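Local coordinates for protein possible thiamine biosynthesis enzyme (PDB 2X7Q) that is of unknown function but has the periplasmic binding protein fold of the SsuA/TauA solute-binding family and may bind a small molecule linked to thiamine biosynthesis, at residues F26-F31 with I241-S246; V49-P52 with G56-I59; I69-T74 with K220-A225; S153-L158 with F179-Y184. The protein carries 1 engineered substitution. All blocks are in the same frame, centred on the assembly; numbering follows the deposited sequence. Where two conformers were deposited one is given.

Contact 1 of 4, residues F26-F31 with I241-S246; sequences FSTPLF and IEYISS
F31 lays one face of its ring over a face of the Y243 ring in an offset stack, the centroids 3.9 Å apart and the planes only 11° from parallel. The shift between the rings is small: Y243 CE1 sits over the middle of the F31 ring, while F31 CD2 sits over the middle of the Y243 ring. The closest carbons are F31 CE2 and Y243 CD1 at 3.4 Å, and at the far end of the tyrosine its OH lies 3.5 Å from F31 CB. Both side chains leave their helices with CG anti to the backbone N (chi1 164° for F31 and 165° for Y243), which sends each ring into the space between the two helices.

T28 meets the same tyrosine from the edge. Its OG1 lies near the Y243 ring plane, 4.0 Å from CD2, and also presses on I244, with 3.3 Å to CG1. That hydroxyl is hydrogen-bonded to the carbonyl of H25, and across the contact it meets only carbons. One water completes the join, placed 2.8 Å from Y243 OH and donating to S27 OG.

Around this pairing, T28 also packs on Y233 of helix 216-235 and I244 on W258 of helix 252-259, while P29 and L30 rest on Y94 of strand 88-95. The start of helix 28-35 is thereby wedged between helices and sheet.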
loop_
_atom_site.group_PDB
_atom_site.type_symbol
_atom_site.label_atom_id
_atom_site.label_comp_id
_atom_site.label_asym_id
_atom_site.label_seq_id
_atom_site.Cartn_x
_atom_site.Cartn_y
_atom_site.Cartn_z
ATOM N N PHE A 26 -9.010 2.474 -0.836
ATOM C CA PHE A 26 -8.773 1.113 -0.362
ATOM C C PHE A 26 -9.218 0.907 1.084
ATOM O O PHE A 26 -9.496 -0.217 1.498
ATOM C CB PHE A 26 -7.295 0.736 -0.503
ATOM C CG PHE A 26 -6.844 0.575 -1.924
ATOM C CD1 PHE A 26 -6.007 1.509 -2.510
ATOM C CD2 PHE A 26 -7.263 -0.511 -2.675
ATOM C CE1 PHE A 26 -5.593 1.361 -3.820
ATOM C CE2 PHE A 26 -6.853 -0.664 -3.986
ATOM C CZ PHE A 26 -6.017 0.274 -4.559
ATOM N N SER A 27 -9.281 1.992 1.849
ATOM C CA SER A 27 -9.623 1.907 3.265
ATOM C C SER A 27 -11.131 1.814 3.478
ATOM O O SER A 27 -11.601 1.758 4.614
ATOM C CB SER A 27 -9.068 3.114 4.021
ATOM O OG SER A 27 -9.738 4.300 3.648
ATOM N N THR A 28 -11.884 1.795 2.382
ATOM C CA THR A 28 -13.342 1.757 2.448
ATOM C C THR A 28 -13.889 0.644 3.352
ATOM O O THR A 28 -14.700 0.915 4.235
ATOM C CB THR A 28 -13.972 1.659 1.041
ATOM O OG1 THR A 28 -13.754 2.883 0.330
ATOM C CG2 THR A 28 -15.462 1.407 1.140
ATOM N N PRO A 29 -13.450 -0.607 3.132
ATOM C CA PRO A 29 -13.939 -1.720 3.954
ATOM C C PRO A 29 -13.716 -1.485 5.446
ATOM O O PRO A 29 -14.552 -1.880 6.258
ATOM C CB PRO A 29 -13.093 -2.903 3.475
ATOM C CG PRO A 29 -12.724 -2.555 2.078
ATOM C CD PRO A 29 -12.525 -1.067 2.081
ATOM N N LEU A 30 -12.601 -0.855 5.799
ATOM C CA LEU A 30 -12.309 -0.548 7.194
ATOM C C LEU A 30 -13.379 0.362 7.784
ATOM O O LEU A 30 -13.803 0.177 8.923
ATOM C CB LEU A 30 -10.935 0.111 7.324
ATOM C CG LEU A 30 -9.723 -0.715 6.891
ATOM C CD1 LEU A 30 -8.443 0.094 7.035
ATOM C CD2 LEU A 30 -9.641 -1.995 7.698
ATOM N N PHE A 31 -13.817 1.341 6.999
ATOM C CA PHE A 31 -14.827 2.291 7.450
ATOM C C PHE A 31 -16.169 1.620 7.733
ATOM O O PHE A 31 -16.751 1.809 8.800
ATOM C CB PHE A 31 -15.006 3.409 6.422
ATOM C CG PHE A 31 -16.271 4.199 6.603
ATOM C CD1 PHE A 31 -16.374 5.153 7.604
ATOM C CD2 PHE A 31 -17.358 3.987 5.770
ATOM C CE1 PHE A 31 -17.539 5.877 7.771
ATOM C CE2 PHE A 31 -18.524 4.709 5.931
ATOM C CZ PHE A 31 -18.615 5.655 6.933
ATOM N N ILE A 241 -19.298 3.959 -3.197
ATOM C CA ILE A 241 -19.056 5.031 -4.155
ATOM C C ILE A 241 -19.401 6.392 -3.557
ATOM O O ILE A 241 -18.670 7.362 -3.752
ATOM C CB ILE A 241 -19.855 4.822 -5.459
ATOM C CG1 ILE A 241 -19.408 3.540 -6.164
ATOM C CG2 ILE A 241 -19.690 6.017 -6.379
ATOM C CD1 ILE A 241 -20.140 3.270 -7.458
ATOM N N GLU A 242 -20.515 6.458 -2.834
ATOM C CA GLU A 242 -20.946 7.696 -2.199
ATOM C C GLU A 242 -19.966 8.121 -1.110
ATOM O O GLU A 242 -19.585 9.283 -1.030
ATOM C CB GLU A 242 -22.351 7.539 -1.610
ATOM C CG GLU A 242 -22.906 8.812 -0.983
ATOM C CD GLU A 242 -24.265 8.605 -0.333
ATOM O OE1 GLU A 242 -24.560 7.464 0.082
ATOM O OE2 GLU A 242 -25.032 9.586 -0.230
ATOM N N TYR A 243 -19.569 7.170 -0.270
ATOM C CA TYR A 243 -18.640 7.441 0.822
ATOM C C TYR A 243 -17.305 7.969 0.309
ATOM O O TYR A 243 -16.794 8.971 0.804
ATOM C CB TYR A 243 -18.404 6.176 1.648
ATOM C CG TYR A 243 -17.199 6.260 2.568
ATOM C CD1 TYR A 243 -17.256 6.974 3.756
ATOM C CD2 TYR A 243 -16.004 5.627 2.243
ATOM C CE1 TYR A 243 -16.159 7.056 4.597
ATOM C CE2 TYR A 243 -14.901 5.698 3.077
ATOM C CZ TYR A 243 -14.987 6.415 4.252
ATOM O OH TYR A 243 -13.901 6.495 5.087
ATOM N N ILE A 244 -16.740 7.284 -0.680
ATOM C CA ILE A 244 -15.434 7.647 -1.219
ATOM C C ILE A 244 -15.445 9.033 -1.852
ATOM O O ILE A 244 -14.534 9.826 -1.634
ATOM C CB ILE A 244 -14.956 6.629 -2.274
ATOM C CG1 ILE A 244 -14.802 5.244 -1.649
ATOM C CG2 ILE A 244 -13.651 7.084 -2.900
ATOM C CD1 ILE A 244 -14.391 4.175 -2.632
ATOM N N SER A 245 -16.484 9.321 -2.628
ATOM C CA SER A 245 -16.560 10.578 -3.364
ATOM C C SER A 245 -16.936 11.762 -2.477
ATOM O O SER A 245 -16.696 12.911 -2.839
ATOM C CB SER A 245 -17.547 10.456 -4.529
ATOM O OG SER A 245 -18.845 10.122 -4.072
ATOM N N SER A 246 -17.521 11.483 -1.316
ATOM C CA SER A 246 -17.978 12.544 -0.423
ATOM C C SER A 246 -17.000 12.813 0.719
ATOM O O SER A 246 -17.105 13.831 1.403
ATOM C CB SER A 246 -19.365 12.216 0.137
ATOM O OG SER A 246 -19.330 11.057 0.948
HETATM O O HOH W 1 -11.170 6.415 4.753
#

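Contact 2 of 4, residues V49-P52 with G56-I59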
loop_
_atom_site.group_PDB
_atom_site.type_symbol
_atom_site.label_atom_id
_atom_site.label_comp_id
_atom_site.label_asym_id
_atom_site.label_seq_id
_atom_site.Cartn_x
_atom_site.Cartn_y
_atom_site.Cartn_z
ATOM N N VAL A 49 -5.669 5.313 13.418
ATOM C CA VAL A 49 -4.706 6.392 13.238
ATOM C C VAL A 49 -4.493 6.674 11.754
ATOM O O VAL A 49 -3.899 5.869 11.039
ATOM C CB VAL A 49 -3.352 6.052 13.891
ATOM C CG1 VAL A 49 -2.332 7.144 13.605
ATOM C CG2 VAL A 49 -3.520 5.851 15.391
ATOM N N LYS A 50 -4.982 7.821 11.296
ATOM C CA LYS A 50 -4.857 8.195 9.892
ATOM C C LYS A 50 -3.422 8.577 9.533
ATOM O O LYS A 50 -2.799 9.399 10.206
ATOM C CB LYS A 50 -5.796 9.361 9.570
ATOM C CG LYS A 50 -5.840 9.752 8.101
ATOM C CD LYS A 50 -6.538 11.088 7.902
ATOM C CE LYS A 50 -7.949 11.076 8.469
ATOM N NZ LYS A 50 -8.625 12.398 8.276
ATOM N N VAL A 51 -2.909 7.978 8.461
ATOM C CA VAL A 51 -1.566 8.270 7.976
ATOM C C VAL A 51 -1.605 8.635 6.494
ATOM O O VAL A 51 -1.452 7.767 5.640
ATOM C CB VAL A 51 -0.624 7.068 8.194
ATOM C CG1 VAL A 51 0.789 7.405 7.737
ATOM C CG2 VAL A 51 -0.629 6.647 9.661
ATOM N N PRO A 52 -1.813 9.927 6.190
ATOM C CA PRO A 52 -1.926 10.446 4.819
ATOM C C PRO A 52 -0.673 10.280 3.958
ATOM O O PRO A 52 -0.787 10.398 2.738
ATOM C CB PRO A 52 -2.181 11.947 5.028
ATOM C CG PRO A 52 -2.682 12.077 6.416
ATOM C CD PRO A 52 -1.997 10.992 7.192
ATOM N N GLY A 56 5.490 4.349 4.548
ATOM C CA GLY A 56 6.749 4.750 5.147
ATOM C C GLY A 56 6.599 5.060 6.624
ATOM O O GLY A 56 7.402 4.617 7.445
ATOM N N ARG A 57 5.560 5.818 6.962
ATOM C CA ARG A 57 5.304 6.195 8.346
ATOM C C ARG A 57 4.661 5.037 9.101
ATOM O O ARG A 57 4.842 4.896 10.310
ATOM C CB ARG A 57 4.403 7.431 8.414
ATOM C CG ARG A 57 4.282 8.037 9.809
ATOM C CD ARG A 57 3.138 9.038 9.901
ATOM N NE ARG A 57 3.100 9.700 11.203
ATOM C CZ ARG A 57 2.098 10.464 11.629
ATOM N NH1 ARG A 57 1.032 10.663 10.863
ATOM N NH2 ARG A 57 2.154 11.026 12.828
ATOM N N LEU A 58 3.907 4.215 8.378
ATOM C CA LEU A 58 3.282 3.031 8.958
ATOM C C LEU A 58 4.317 2.136 9.630
ATOM O O LEU A 58 4.121 1.687 10.758
ATOM C CB LEU A 58 2.525 2.241 7.887
ATOM C CG LEU A 58 1.341 2.937 7.212
ATOM C CD1 LEU A 58 0.651 1.996 6.234
ATOM C CD2 LEU A 58 0.358 3.439 8.253
ATOM N N ILE A 59 5.420 1.880 8.931
ATOM C CA ILE A 59 6.488 1.049 9.475
ATOM C C ILE A 59 7.142 1.717 10.684
ATOM O O ILE A 59 7.468 1.054 11.669
ATOM C CB ILE A 59 7.564 0.734 8.416
ATOM C CG1 ILE A 59 6.948 -0.002 7.226
ATOM C CG2 ILE A 59 8.686 -0.093 9.027
ATOM C CD1 ILE A 59 7.938 -0.329 6.129
#
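The guanidinium of R57 is the flat group here, and what it approaches is the carbonyl of K50: NH1 stands 4.1 Å from K50 O, on an oblique line that belongs neither to a face nor to an edge. That is too long for a hydrogen bond, and the charged end has a further, weak and long ion pair with E53 in the turn between the two segments. The firmer part of the arginine's contact is its aliphatic stem. With CG anti to the backbone N (chi1 -170°) and the chain extended from CG to NE, R57 passes V51 at a slant and brings CD to 3.6 Å from V51 CG1; R57 CB touches the same methyl at 3.7 Å.

V51 divides its two methyl groups between neighbouring helix residues. While CG1 serves the arginine, CG2 reaches L58 CD2 at 3.6 Å, and the same leucine methyl lies 3.8 Å from V51 CB. The outcome is an apolar patch, buried on the V51–L58 side and bordered on its exposed side by the stem of R57. Both V51 and L58 also pack on A20 of strand 17-21, so the patch sits against the sheet.

Strand 46-50, helix 55-63 and strand 69-73 follow one another as a beta-alpha-beta crossover that passes strand 17-21, and this packing of the residue just past the strand against the first turn of the helix belongs to the 2-1-3 strand order of the periplasmic binding protein fold.

Contact 3 of 4, residues I69-T74 with K220-A225; sequences IAIGLT and KNFIDA
I69 opens the strand by sending its CD1 against the ring of F222, 3.6 Å from CD2 and 4.0 Å from CE2. The approach is oblique; the two side chains run antiparallel as they pass, and I69 CG2 also comes within 4.2 Å of F222 CE2. F222 arrives from helix 216-235 with CG anti to the backbone N (chi1 170°), which carries its ring from the helix down to the sheet.

A70 turns to the other face of the strand, where it packs on L58 and L62 of helix 55-63. Helices thus lie on both faces of a mixed sheet whose strands are ordered 46-50, 17-21, 69-73, 203-208, 88-95, and in which 203-208 alone runs against the others. This is a domain of the periplasmic binding protein fold.

I71 returns to the F222 side more lightly, its CD1 meeting the edge of the ring near its plane, 4.4 Å from CE2. A chi2 of -91°, well off the staggered positions, accompanies this placement. F222 also rests on L17 and V19 of the neighbouring strand 17-21, and I69 and I71 both touch V205 of strand 203-208, making the site a buried hydrocarbon layer.

Beyond G72, L73 takes the N-cap position of helix 74-82. Across on helix 216-235, K220 NZ and D224 OD2 form a salt bridge of 3.0 Å one turn apart, using the syn lone pair of the carboxylate.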
loop_
_atom_site.group_PDB
_atom_site.type_symbol
_atom_site.label_atom_id
_atom_site.label_comp_id
_atom_site.label_asym_id
_atom_site.label_seq_id
_atom_site.Cartn_x
_atom_site.Cartn_y
_atom_site.Cartn_z
ATOM N N ILE A 69 -1.240 -2.309 14.614
ATOM C CA ILE A 69 -1.445 -2.847 13.273
ATOM C C ILE A 69 -1.332 -1.754 12.209
ATOM O O ILE A 69 -1.692 -0.600 12.451
ATOM C CB ILE A 69 -2.823 -3.539 13.152
ATOM C CG1 ILE A 69 -2.945 -4.668 14.178
ATOM C CG2 ILE A 69 -3.040 -4.070 11.746
ATOM C CD1 ILE A 69 -4.239 -5.447 14.081
ATOM N N ALA A 70 -0.829 -2.126 11.034
ATOM C CA ALA A 70 -0.712 -1.194 9.916
ATOM C C ALA A 70 -1.206 -1.827 8.619
ATOM O O ALA A 70 -0.847 -2.959 8.302
ATOM C CB ALA A 70 0.720 -0.713 9.766
ATOM N N ILE A 71 -2.038 -1.095 7.882
ATOM C CA ILE A 71 -2.529 -1.554 6.585
ATOM C C ILE A 71 -1.849 -0.755 5.475
ATOM O O ILE A 71 -2.246 0.377 5.186
ATOM C CB ILE A 71 -4.054 -1.366 6.458
ATOM C CG1 ILE A 71 -4.768 -1.836 7.728
ATOM C CG2 ILE A 71 -4.587 -2.096 5.231
ATOM C CD1 ILE A 71 -5.186 -3.292 7.698
ATOM N N GLY A 72 -0.829 -1.338 4.849
ATOM C CA GLY A 72 -0.061 -0.627 3.841
ATOM C C GLY A 72 0.304 -1.457 2.626
ATOM O O GLY A 72 -0.134 -2.599 2.483
ATOM N N LEU A 73 1.111 -0.877 1.743
ATOM C CA LEU A 73 1.512 -1.551 0.512
ATOM C C LEU A 73 2.402 -2.759 0.791
ATOM O O LEU A 73 3.230 -2.738 1.700
ATOM C CB LEU A 73 2.212 -0.575 -0.438
ATOM C CG LEU A 73 1.386 0.635 -0.882
ATOM C CD1 LEU A 73 2.211 1.568 -1.756
ATOM C CD2 LEU A 73 0.124 0.193 -1.608
ATOM N N THR A 74 2.222 -3.810 -0.004
ATOM C CA THR A 74 2.947 -5.060 0.183
ATOM C C THR A 74 4.462 -4.891 0.099
ATOM O O THR A 74 5.180 -5.295 1.010
ATOM C CB THR A 74 2.502 -6.122 -0.843
ATOM O OG1 THR A 74 1.096 -6.366 -0.703
ATOM C CG2 THR A 74 3.260 -7.422 -0.634
ATOM N N LYS A 220 -6.670 -11.247 15.773
ATOM C CA LYS A 220 -7.481 -12.212 15.033
ATOM C C LYS A 220 -8.903 -11.692 14.835
ATOM O O LYS A 220 -9.432 -11.699 13.721
ATOM C CB LYS A 220 -7.518 -13.567 15.750
ATOM C CG LYS A 220 -8.418 -14.607 15.079
ATOM C CD LYS A 220 -8.510 -15.881 15.911
ATOM C CE LYS A 220 -9.474 -16.887 15.281
ATOM N NZ LYS A 220 -10.846 -16.307 15.116
ATOM N N ASN A 221 -9.520 -11.250 15.927
ATOM C CA ASN A 221 -10.868 -10.693 15.876
ATOM C C ASN A 221 -10.950 -9.471 14.961
ATOM O O ASN A 221 -11.950 -9.261 14.276
ATOM C CB ASN A 221 -11.358 -10.335 17.283
ATOM C CG ASN A 221 -11.773 -11.551 18.081
ATOM O OD1 ASN A 221 -12.858 -12.098 17.883
ATOM N ND2 ASN A 221 -10.904 -11.989 18.982
ATOM N N PHE A 222 -9.896 -8.661 14.964
ATOM C CA PHE A 222 -9.829 -7.500 14.085
ATOM C C PHE A 222 -9.875 -7.935 12.626
ATOM O O PHE A 222 -10.611 -7.364 11.824
ATOM C CB PHE A 222 -8.558 -6.689 14.352
ATOM C CG PHE A 222 -8.303 -5.611 13.337
ATOM C CD1 PHE A 222 -8.992 -4.409 13.393
ATOM C CD2 PHE A 222 -7.370 -5.796 12.331
ATOM C CE1 PHE A 222 -8.757 -3.415 12.458
ATOM C CE2 PHE A 222 -7.132 -4.806 11.395
ATOM C CZ PHE A 222 -7.826 -3.616 11.458
ATOM N N ILE A 223 -9.084 -8.948 12.289
ATOM C CA ILE A 223 -9.056 -9.478 10.931
ATOM C C ILE A 223 -10.422 -10.026 10.535
ATOM O O ILE A 223 -10.885 -9.810 9.415
ATOM C CB ILE A 223 -7.993 -10.582 10.777
ATOM C CG1 ILE A 223 -6.595 -10.016 11.043
ATOM C CG2 ILE A 223 -8.061 -11.196 9.391
ATOM C CD1 ILE A 223 -5.484 -11.031 10.883
ATOM N N ASP A 224 -11.066 -10.732 11.459
ATOM C CA ASP A 224 -12.403 -11.264 11.218
ATOM C C ASP A 224 -13.400 -10.131 10.984
ATOM O O ASP A 224 -14.291 -10.242 10.147
ATOM C CB ASP A 224 -12.859 -12.139 12.388
ATOM C CG ASP A 224 -12.084 -13.436 12.480
ATOM O OD1 ASP A 224 -11.392 -13.787 11.504
ATOM O OD2 ASP A 224 -12.174 -14.116 13.523
ATOM N N ALA A 225 -13.240 -9.038 11.724
ATOM C CA ALA A 225 -14.106 -7.875 11.568
ATOM C C ALA A 225 -13.885 -7.237 10.201
ATOM O O ALA A 225 -14.830 -6.794 9.552
ATOM C CB ALA A 225 -13.847 -6.868 12.676
#

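Contact 4 of 4, residues S153-L158 with F179-Y184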
loop_
_atom_site.group_PDB
_atom_site.type_symbol
_atom_site.label_atom_id
_atom_site.label_comp_id
_atom_site.label_asym_id
_atom_site.label_seq_id
_atom_site.Cartn_x
_atom_site.Cartn_y
_atom_site.Cartn_z
ATOM N N SER A 153 8.248 14.870 -0.687
ATOM C CA SER A 153 7.391 14.678 0.485
ATOM C C SER A 153 5.930 14.366 0.158
ATOM O O SER A 153 5.428 13.298 0.510
ATOM C CB SER A 153 7.478 15.885 1.424
ATOM O OG SER A 153 6.701 15.681 2.592
ATOM N N ASN A 154 5.247 15.294 -0.509
ATOM C CA ASN A 154 3.813 15.139 -0.750
ATOM C C ASN A 154 3.395 15.128 -2.223
ATOM O O ASN A 154 4.197 15.409 -3.117
ATOM C CB ASN A 154 3.015 16.194 0.027
ATOM C CG ASN A 154 3.368 17.609 -0.377
ATOM O OD1 ASN A 154 3.155 18.013 -1.519
ATOM N ND2 ASN A 154 3.905 18.375 0.564
ATOM N N PHE A 155 2.124 14.812 -2.454
ATOM C CA PHE A 155 1.580 14.662 -3.800
ATOM C C PHE A 155 1.570 15.968 -4.588
ATOM O O PHE A 155 1.867 15.978 -5.784
ATOM C CB PHE A 155 0.167 14.072 -3.732
ATOM C CG PHE A 155 -0.437 13.779 -5.077
ATOM C CD1 PHE A 155 -1.790 13.969 -5.299
ATOM C CD2 PHE A 155 0.349 13.313 -6.118
ATOM C CE1 PHE A 155 -2.350 13.698 -6.534
ATOM C CE2 PHE A 155 -0.206 13.043 -7.355
ATOM C CZ PHE A 155 -1.557 13.236 -7.563
ATOM N N LYS A 156 1.225 17.066 -3.923
ATOM C CA LYS A 156 1.170 18.364 -4.587
ATOM C C LYS A 156 2.553 18.806 -5.060
ATOM O O LYS A 156 2.717 19.241 -6.200
ATOM C CB LYS A 156 0.568 19.430 -3.669
ATOM C CG LYS A 156 0.459 20.803 -4.326
ATOM C CD LYS A 156 -0.083 21.854 -3.369
ATOM C CE LYS A 156 -0.169 23.217 -4.044
ATOM N N ASN A 157 3.540 18.698 -4.176
ATOM C CA ASN A 157 4.914 19.038 -4.521
ATOM C C ASN A 157 5.397 18.249 -5.736
ATOM O O ASN A 157 6.163 18.758 -6.552
ATOM C CB ASN A 157 5.845 18.798 -3.328
ATOM C CG ASN A 157 5.710 19.859 -2.259
ATOM O OD1 ASN A 157 5.028 20.863 -2.452
ATOM N ND2 ASN A 157 6.366 19.644 -1.124
ATOM N N LEU A 158 4.944 17.005 -5.848
ATOM C CA LEU A 158 5.290 16.160 -6.984
ATOM C C LEU A 158 4.724 16.728 -8.281
ATOM O O LEU A 158 5.390 16.719 -9.312
ATOM C CB LEU A 158 4.784 14.733 -6.766
ATOM C CG LEU A 158 5.522 13.902 -5.714
ATOM C CD1 LEU A 158 4.758 12.628 -5.394
ATOM C CD2 LEU A 158 6.938 13.581 -6.174
ATOM N N PHE A 179 -6.045 6.206 -10.057
ATOM C CA PHE A 179 -7.314 6.869 -9.768
ATOM C C PHE A 179 -7.154 8.086 -8.866
ATOM O O PHE A 179 -8.017 8.961 -8.835
ATOM C CB PHE A 179 -8.323 5.885 -9.174
ATOM C CG PHE A 179 -8.810 4.856 -10.155
ATOM C CD1 PHE A 179 -9.824 5.159 -11.048
ATOM C CD2 PHE A 179 -8.252 3.589 -10.186
ATOM C CE1 PHE A 179 -10.271 4.215 -11.953
ATOM C CE2 PHE A 179 -8.694 2.641 -11.088
ATOM C CZ PHE A 179 -9.706 2.954 -11.973
ATOM N N THR A 180 -6.047 8.139 -8.135
ATOM C CA THR A 180 -5.749 9.284 -7.287
ATOM C C THR A 180 -5.193 10.428 -8.130
ATOM O O THR A 180 -5.340 11.600 -7.786
ATOM C CB THR A 180 -4.739 8.917 -6.178
ATOM O OG1 THR A 180 -5.270 7.853 -5.378
ATOM C CG2 THR A 180 -4.455 10.117 -5.290
ATOM N N SER A 181 -4.563 10.072 -9.246
ATOM C CA SER A 181 -3.956 11.047 -10.143
ATOM C C SER A 181 -4.904 11.434 -11.272
ATOM O O SER A 181 -4.692 12.435 -11.956
ATOM C CB SER A 181 -2.665 10.481 -10.740
ATOM O OG SER A 181 -1.769 10.047 -9.732
ATOM N N LYS A 182 -5.947 10.634 -11.463
ATOM C CA LYS A 182 -6.868 10.829 -12.576
ATOM C C LYS A 182 -7.488 12.221 -12.566
ATOM O O LYS A 182 -7.648 12.841 -13.617
ATOM C CB LYS A 182 -7.958 9.756 -12.563
ATOM C CG LYS A 182 -8.828 9.741 -13.809
ATOM C CD LYS A 182 -9.787 8.564 -13.799
ATOM C CE LYS A 182 -10.525 8.445 -15.120
ATOM N NZ LYS A 182 -11.334 9.653 -15.425
ATOM N N LYS A 183 -7.833 12.708 -11.378
ATOM C CA LYS A 183 -8.411 14.039 -11.233
ATOM C C LYS A 183 -7.545 15.101 -11.902
ATOM O O LYS A 183 -8.059 16.026 -12.530
ATOM C CB LYS A 183 -8.598 14.389 -9.754
ATOM C CG LYS A 183 -8.923 15.859 -9.511
ATOM C CD LYS A 183 -8.942 16.184 -8.023
ATOM C CE LYS A 183 -9.178 17.665 -7.772
ATOM N NZ LYS A 183 -9.219 17.992 -6.323
ATOM N N TYR A 184 -6.231 14.962 -11.769
ATOM C CA TYR A 184 -5.305 15.974 -12.266
ATOM C C TYR A 184 -4.926 15.761 -13.729
ATOM O O TYR A 184 -4.280 16.610 -14.337
ATOM C CB TYR A 184 -4.064 16.053 -11.372
ATOM C CG TYR A 184 -4.395 16.439 -9.949
ATOM C CD1 TYR A 184 -4.539 17.772 -9.585
ATOM C CD2 TYR A 184 -4.582 15.469 -8.973
ATOM C CE1 TYR A 184 -4.849 18.126 -8.285
ATOM C CE2 TYR A 184 -4.891 15.814 -7.670
ATOM C CZ TYR A 184 -5.023 17.143 -7.332
ATOM O OH TYR A 184 -5.331 17.494 -6.038
#
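F155, at the start of helix 155-162, carries most of this contact; its CG lies anti to the backbone N (chi1 -175°), which swings the ring out toward helix 178-186. The two helices belong to the second alpha/beta domain of the periplasmic binding protein fold: helix 155-162 is the connection in a beta-alpha-beta crossover from strand 148-151 to strand 173-177, and helix 178-186 follows that second strand directly.

Y184 is the main partner. Its ring is inclined to that of F155 by 81°, with centroids 5.5 Å apart, an oblique pairing in which F155 CE1 approaches Y184 CE2 to 3.5 Å. Further along the phenylalanine ring, CZ lies 3.9 Å from S181 OG, a hydroxyl whose hydrogen bond is made to the carbonyl of E177. T180 adds its backbone oxygen, 3.9 Å from F155 CE1. The phenylalanine also stacks on W176 of strand 173-177, and R159 makes cation-pi contacts with both F155 and Y184, so one guanidinium is shared by the two rings.

The turn that presents F155 is fixed by N154 at the N-cap: N157 N donates to N154 OD1 over 2.8 Å, with an N-H...O angle of 170°.

Overall arrangement
From the N terminus, contact 1 opens first, joining the start of helix 28-35 to helix 237-247, and the other three contacts all nest inside its loop. Contact 2 closes a short loop at once, joining strand 46-50 to helix 55-63, and ends before contact 3 begins. Contact 3 ties strand 69-73 to helix 216-235 and encloses contact 4, which links two helices of the second domain; no loops cross. Contacts 2 and 3 lie on the same sheet and touch, L58 CD1 reaching I71 O at 3.5 Å. Contacts 1 and 3 also meet, through L30 and I71, whereas contact 4 stands apart, about 26 Å from contact 3 between centres.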